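Side-chain contacts in ribonuclease mar1, putative (Trypanosoma cruzi, PDB 1YZV), which is of unproven function, though named a putative ribonuclease, and belongs to the isochorismatase family, whose characterised members include hydrolases: residues Thr66-Pro70 against Lys71-Ala75; Ala95-Pro99 against Gln100-Leu104. All coordinates share one frame; numbering follows the deposited sequence.

Contact 1: Thr66-Pro70 against Lys71-Ala75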
ATOM      1  N   THR A  66      -3.415 -15.908 -25.017  1.00 24.97           N
ATOM      2  CA  THR A  66      -2.320 -15.514 -25.894  1.00 24.84           C
ATOM      3  C   THR A  66      -1.082 -16.359 -25.616  1.00 23.45           C
ATOM      4  O   THR A  66      -0.930 -16.963 -24.553  1.00 25.02           O
ATOM      5  CB  THR A  66      -1.962 -14.032 -25.750  1.00 25.74           C
ATOM      6  OG1 THR A  66      -1.648 -13.736 -24.371  1.00 25.57           O
ATOM      7  CG2 THR A  66      -3.110 -13.185 -26.252  1.00 26.62           C
ATOM      8  N   GLU A  67      -0.261 -16.487 -26.646  1.00 20.80           N
ATOM      9  CA  GLU A  67       1.024 -17.131 -26.544  1.00 24.61           C
ATOM     10  C   GLU A  67       2.032 -16.200 -27.140  1.00 23.21           C
ATOM     11  O   GLU A  67       1.892 -15.769 -28.302  1.00 23.50           O
ATOM     12  CB  GLU A  67       0.978 -18.458 -27.277  1.00 23.10           C
ATOM     13  CG  GLU A  67      -0.070 -19.426 -26.704  1.00 26.34           C
ATOM     14  CD  GLU A  67      -0.213 -20.753 -27.452  1.00 27.96           C
ATOM     15  OE1 GLU A  67       0.132 -20.802 -28.640  1.00 28.61           O
ATOM     16  OE2 GLU A  67      -0.797 -21.723 -26.866  1.00 28.36           O
ATOM     17  N   GLN A  68       3.035 -15.868 -26.350  1.00 23.35           N
ATOM     18  CA  GLN A  68       4.146 -15.027 -26.796  1.00 26.32           C
ATOM     19  C   GLN A  68       5.130 -15.868 -27.596  1.00 27.61           C
ATOM     20  O   GLN A  68       5.572 -16.917 -27.129  1.00 27.95           O
ATOM     21  CB  GLN A  68       4.882 -14.422 -25.614  1.00 25.17           C
ATOM     22  CG  GLN A  68       6.058 -13.551 -25.967  1.00 27.09           C
ATOM     23  CD  GLN A  68       5.662 -12.174 -26.472  1.00 29.36           C
ATOM     24  OE1 GLN A  68       4.498 -11.764 -26.350  1.00 29.52           O
ATOM     25  NE2 GLN A  68       6.653 -11.414 -26.959  1.00 28.12           N
ATOM     26  N   TYR A  69       5.288 -15.532 -28.871  1.00 31.29           N
ATOM     27  CA  TYR A  69       6.271 -16.196 -29.712  1.00 28.93           C
ATOM     28  C   TYR A  69       6.383 -17.724 -29.423  1.00 31.27           C
ATOM     29  O   TYR A  69       7.467 -18.226 -29.006  1.00 30.53           O
ATOM     30  CB  TYR A  69       7.634 -15.514 -29.520  1.00 34.20           C
ATOM     31  CG  TYR A  69       8.692 -16.057 -30.438  1.00 33.20           C
ATOM     32  CD1 TYR A  69       8.466 -16.110 -31.812  1.00 38.91           C
ATOM     33  CD2 TYR A  69       9.929 -16.424 -29.962  1.00 39.42           C
ATOM     34  CE1 TYR A  69       9.379 -16.691 -32.668  1.00 46.46           C
ATOM     35  CE2 TYR A  69      10.891 -16.952 -30.817  1.00 41.62           C
ATOM     36  CZ  TYR A  69      10.607 -17.078 -32.172  1.00 47.62           C
ATOM     37  OH  TYR A  69      11.540 -17.600 -33.034  1.00 49.54           O
ATOM     38  N   PRO A  70       5.289 -18.467 -29.654  1.00 31.20           N
ATOM     39  CA  PRO A  70       5.275 -19.888 -29.249  1.00 32.23           C
ATOM     40  C   PRO A  70       6.291 -20.755 -30.005  1.00 35.51           C
ATOM     41  O   PRO A  70       6.680 -21.804 -29.498  1.00 34.28           O
ATOM     42  CB  PRO A  70       3.851 -20.345 -29.567  1.00 32.54           C
ATOM     43  CG  PRO A  70       3.337 -19.364 -30.604  1.00 33.66           C
ATOM     44  CD  PRO A  70       3.984 -18.036 -30.203  1.00 32.88           C
ATOM     45  N   LYS A  71       6.784 -20.273 -31.143  1.00 38.84           N
ATOM     46  CA  LYS A  71       7.840 -20.979 -31.854  1.00 40.53           C
ATOM     47  C   LYS A  71       9.054 -21.106 -30.942  1.00 40.10           C
ATOM     48  O   LYS A  71       9.721 -22.138 -30.946  1.00 39.62           O
ATOM     49  CB  LYS A  71       8.210 -20.254 -33.145  1.00 43.28           C
ATOM     50  CG  LYS A  71       8.738 -21.169 -34.255  1.00 46.66           C
ATOM     51  CD  LYS A  71       8.761 -20.449 -35.644  1.00 50.96           C
ATOM     52  CE  LYS A  71       7.319 -20.096 -36.190  1.00 59.66           C
ATOM     53  NZ  LYS A  71       6.830 -18.693 -35.828  1.00 57.61           N
ATOM     54  N   GLY A  72       9.306 -20.072 -30.144  1.00 38.09           N
ATOM     55  CA  GLY A  72      10.424 -20.060 -29.214  1.00 38.13           C
ATOM     56  C   GLY A  72      10.077 -20.449 -27.779  1.00 38.01           C
ATOM     57  O   GLY A  72      10.915 -21.011 -27.071  1.00 37.19           O
ATOM     58  N   LEU A  73       8.871 -20.114 -27.323  1.00 33.82           N
ATOM     59  CA  LEU A  73       8.550 -20.233 -25.906  1.00 33.27           C
ATOM     60  C   LEU A  73       7.601 -21.379 -25.599  1.00 33.13           C
ATOM     61  O   LEU A  73       7.212 -21.556 -24.442  1.00 34.19           O
ATOM     62  CB  LEU A  73       7.953 -18.920 -25.407  1.00 32.76           C
ATOM     63  CG  LEU A  73       8.836 -17.684 -25.532  1.00 37.53           C
ATOM     64  CD1 LEU A  73       8.162 -16.485 -24.843  1.00 40.31           C
ATOM     65  CD2 LEU A  73      10.164 -17.951 -24.907  1.00 46.26           C
ATOM     66  N   GLY A  74       7.147 -22.081 -26.649  1.00 30.77           N
ATOM     67  CA  GLY A  74       6.250 -23.204 -26.525  1.00 30.31           C
ATOM     68  C   GLY A  74       4.772 -22.824 -26.510  1.00 30.57           C
ATOM     69  O   GLY A  74       4.377 -21.635 -26.402  1.00 28.82           O
ATOM     70  N   ALA A  75       3.933 -23.838 -26.615  1.00 27.82           N
ATOM     71  CA  ALA A  75       2.483 -23.607 -26.507  1.00 29.65           C
ATOM     72  C   ALA A  75       2.109 -23.335 -25.074  1.00 26.60           C
ATOM     73  O   ALA A  75       2.892 -23.602 -24.151  1.00 28.78           O
ATOM     74  CB  ALA A  75       1.711 -24.828 -27.024  1.00 30.63           C
TER

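Contact 2: Ala95-Pro99 against Gln100-Leu104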
ATOM      1  N   ALA A  95       1.568  -6.547 -24.313  1.00 21.86           N
ATOM      2  CA  ALA A  95       0.096  -6.479 -24.052  1.00 22.92           C
ATOM      3  C   ALA A  95      -0.717  -7.426 -24.958  1.00 24.02           C
ATOM      4  O   ALA A  95      -0.411  -7.602 -26.139  1.00 27.29           O
ATOM      5  CB  ALA A  95      -0.400  -5.070 -24.171  1.00 22.25           C
ATOM      6  N   MET A  96      -1.811  -7.977 -24.413  1.00 25.41           N
ATOM      7  CA  MET A  96      -2.610  -8.976 -25.098  1.00 25.55           C
ATOM      8  C   MET A  96      -3.551  -8.356 -26.128  1.00 25.86           C
ATOM      9  O   MET A  96      -4.119  -9.103 -26.930  1.00 27.11           O
ATOM     10  CB  MET A  96      -3.440  -9.802 -24.112  1.00 23.53           C
ATOM     11  CG  MET A  96      -2.617 -10.643 -23.168  1.00 24.42           C
ATOM     12  SD  MET A  96      -3.689 -11.467 -21.970  1.00 25.58           S
ATOM     13  CE  MET A  96      -4.676 -12.533 -23.005  1.00 26.24           C
ATOM     14  N   LEU A  97      -3.586  -7.024 -26.234  1.00 26.02           N
ATOM     15  CA  LEU A  97      -4.651  -6.346 -26.991  1.00 28.62           C
ATOM     16  C   LEU A  97      -4.281  -6.155 -28.439  1.00 30.41           C
ATOM     17  O   LEU A  97      -4.267  -5.031 -28.979  1.00 30.95           O
ATOM     18  CB  LEU A  97      -5.050  -5.014 -26.331  1.00 30.60           C
ATOM     19  CG  LEU A  97      -5.824  -5.186 -25.030  1.00 35.26           C
ATOM     20  CD1 LEU A  97      -6.066  -3.804 -24.473  1.00 47.82           C
ATOM     21  CD2 LEU A  97      -7.163  -5.862 -25.292  1.00 31.53           C
ATOM     22  N   VAL A  98      -3.931  -7.268 -29.050  1.00 29.55           N
ATOM     23  CA  VAL A  98      -3.503  -7.281 -30.428  1.00 30.96           C
ATOM     24  C   VAL A  98      -4.747  -7.244 -31.319  1.00 32.12           C
ATOM     25  O   VAL A  98      -5.857  -7.514 -30.853  1.00 29.37           O
ATOM     26  CB  VAL A  98      -2.592  -8.492 -30.698  1.00 29.00           C
ATOM     27  CG1 VAL A  98      -1.295  -8.371 -29.860  1.00 31.39           C
ATOM     28  CG2 VAL A  98      -3.281  -9.810 -30.363  1.00 28.15           C
ATOM     29  N   PRO A  99      -4.578  -6.852 -32.589  1.00 34.96           N
ATOM     30  CA  PRO A  99      -5.752  -6.699 -33.482  1.00 34.49           C
ATOM     31  C   PRO A  99      -6.731  -7.887 -33.546  1.00 34.74           C
ATOM     32  O   PRO A  99      -7.914  -7.668 -33.623  1.00 36.35           O
ATOM     33  CB  PRO A  99      -5.123  -6.423 -34.850  1.00 35.72           C
ATOM     34  CG  PRO A  99      -3.764  -5.821 -34.551  1.00 35.99           C
ATOM     35  CD  PRO A  99      -3.310  -6.425 -33.237  1.00 34.45           C
ATOM     36  N   GLN A 100      -6.266  -9.115 -33.420  1.00 35.12           N
ATOM     37  CA  GLN A 100      -7.177 -10.266 -33.393  1.00 37.66           C
ATOM     38  C   GLN A 100      -8.021 -10.410 -32.107  1.00 37.21           C
ATOM     39  O   GLN A 100      -9.029 -11.153 -32.071  1.00 33.12           O
ATOM     40  CB  GLN A 100      -6.381 -11.550 -33.582  1.00 38.60           C
ATOM     41  CG  GLN A 100      -6.049 -11.874 -35.044  1.00 45.80           C
ATOM     42  CD  GLN A 100      -5.445 -13.269 -35.193  1.00 47.78           C
ATOM     43  OE1 GLN A 100      -4.317 -13.529 -34.732  1.00 60.75           O
ATOM     44  NE2 GLN A 100      -6.226 -14.197 -35.762  1.00 60.98           N
ATOM     45  N   VAL A 101      -7.497  -9.861 -31.018  1.00 33.47           N
ATOM     46  CA  VAL A 101      -8.196  -9.868 -29.728  1.00 32.39           C
ATOM     47  C   VAL A 101      -9.247  -8.766 -29.594  1.00 31.74           C
ATOM     48  O   VAL A 101     -10.312  -8.980 -29.017  1.00 28.93           O
ATOM     49  CB  VAL A 101      -7.159  -9.760 -28.581  1.00 31.15           C
ATOM     50  CG1 VAL A 101      -7.831  -9.495 -27.215  1.00 27.06           C
ATOM     51  CG2 VAL A 101      -6.325 -11.024 -28.564  1.00 32.31           C
ATOM     52  N   MET A 102      -9.014  -7.642 -30.267  1.00 32.13           N
ATOM     53  CA  MET A 102      -9.855  -6.468 -30.126  1.00 31.55           C
ATOM     54  C   MET A 102     -11.341  -6.676 -30.444  1.00 31.55           C
ATOM     55  O   MET A 102     -12.170  -6.185 -29.691  1.00 35.49           O
ATOM     56  CB  MET A 102      -9.265  -5.296 -30.938  1.00 31.12           C
ATOM     57  CG  MET A 102      -7.998  -4.740 -30.332  1.00 39.41           C
ATOM     58  SD  MET A 102      -8.303  -3.793 -28.816  1.00 38.50           S
ATOM     59  CE  MET A 102      -8.906  -2.219 -29.433  1.00 43.78           C
ATOM     60  N   PRO A 103     -11.694  -7.431 -31.510  1.00 30.32           N
ATOM     61  CA  PRO A 103     -13.117  -7.708 -31.779  1.00 32.47           C
ATOM     62  C   PRO A 103     -13.823  -8.594 -30.726  1.00 34.78           C
ATOM     63  O   PRO A 103     -15.050  -8.833 -30.810  1.00 33.64           O
ATOM     64  CB  PRO A 103     -13.093  -8.449 -33.121  1.00 34.79           C
ATOM     65  CG  PRO A 103     -11.676  -8.324 -33.651  1.00 32.18           C
ATOM     66  CD  PRO A 103     -10.804  -8.103 -32.471  1.00 32.74           C
ATOM     67  N   LEU A 104     -13.050  -9.138 -29.794  1.00 33.57           N
ATOM     68  CA  LEU A 104     -13.596  -9.963 -28.715  1.00 33.90           C
ATOM     69  C   LEU A 104     -13.895  -9.178 -27.453  1.00 32.58           C
ATOM     70  O   LEU A 104     -14.740  -9.598 -26.666  1.00 34.23           O
ATOM     71  CB  LEU A 104     -12.631 -11.105 -28.382  1.00 34.73           C
ATOM     72  CG  LEU A 104     -12.811 -12.480 -29.041  1.00 37.73           C
ATOM     73  CD1 LEU A 104     -13.557 -12.458 -30.288  1.00 43.54           C
ATOM     74  CD2 LEU A 104     -11.459 -13.162 -29.232  1.00 38.86           C
TER

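Contact 1: Thr66-Pro70 against Lys71-Ala75
The Tyr69 ring lies over the first turn of helix 70-73, with Gly72 N 3.5 Å above its plane and displaced toward the rim. Tyr69 CE2 meets Gly72 CA at 3.5 Å, while CE1 touches Lys71 CB at 3.8 Å. CG is turned anti to the backbone N (chi1 -175°), which brings the ring beside its own carbonyl and over the turn whose first N-H groups this carbonyl accepts. Tyr69 O, at the N-cap, takes two of them: Gly72 N at 2.8 Å from above the carbonyl plane, and Leu73 N at 2.9 Å, less tilted from it. Pro70 O accepts from Gly74 N; Gly74, the first residue to leave helical phi/psi, has positive phi. Leu73 lies alongside Gln68, pointing the same way, its CD1 3.8 Å from Gln68 CG. One residue earlier in the strand, Glu67 OE2 rests 4.0 Å from Ala75 CB and is hydrogen-bonded to Thr76 OG1. Lys91 NZ and Lys92 O hold the Gln68 amide, while Gln29 joins the two segments, bonding Gln68 N through OE1 and Gly74 O through NE2. The turn starts the helical leg of a beta-alpha-beta unit, passing from strand 61-68 into helix 70-73, with Pro70 resting on Ser90 of strand 87-91.

Contact 2: Ala95-Pro99 against Gln100-Leu104
The flat Val98 carbonyl meets two N-H groups from different directions: Val101 N stands above its plane, 46° out of it and 2.9 Å from Val98 O, whereas Met102 N approaches Val98 O almost end-on at 3.2 Å (C=O...N 164°). Neither bond is straight at the hydrogen, as expected where one oxygen serves two successive amides. Val101 takes part in two of the three apolar pairs. Its CG2 reaches 3.7 Å from Val98 CG2 and 3.4 Å from Met96 O. CG1 of Val101, placed anti to the backbone N (chi1 169°), faces Leu97 CD2 instead, and the two side chains cross at about a right angle. The same Leu97 CD2 lies 4.2 Å from Met102 SD. Leu97 is the centre of an inverse gamma turn, closed by Val98 N bonding to Met96 O; it precedes the turn at Val98 O, which leads into the short, weakly bonded helix 102-105. Pro103 has no N-H to offer; its CD packs 3.1 Å from Pro99 O. In this alpha/beta fold with a parallel sheet, the buried side chains of the loop reach both the sheet and helix 120-133: Leu97 and Val101 touch Phe24 of strand 20-26, Val101 also touches Phe89 of strand 87-91, and Leu97 meets Ala130 and Leu131 of the helix. Met96 N is hydrogen-bonded to Thr127 OG1 of helix 120-133.

In the fold
From the N terminus, strand 61-68 runs into contact 1, which turns the chain straight into helix 70-73 and so opens the connection to the edge strand 87-91. The chain leaves that strand and enters contact 2, a second local turn leading into helix 102-105 and on to strand 110-118 across the sheet. The contacts follow in series, neither nesting nor crossing, with centres about 16 Å apart. They meet where Thr66 OG1 of the first packs 3.5 Å from Met96 CG of the second. Thr66 is hydrogen-bonded to Asp27, just beyond strand 20-26, and Met96 packs on that strand, so the strand end leading into contact 1 and the loop opening contact 2 meet beside the end of strand 20-26.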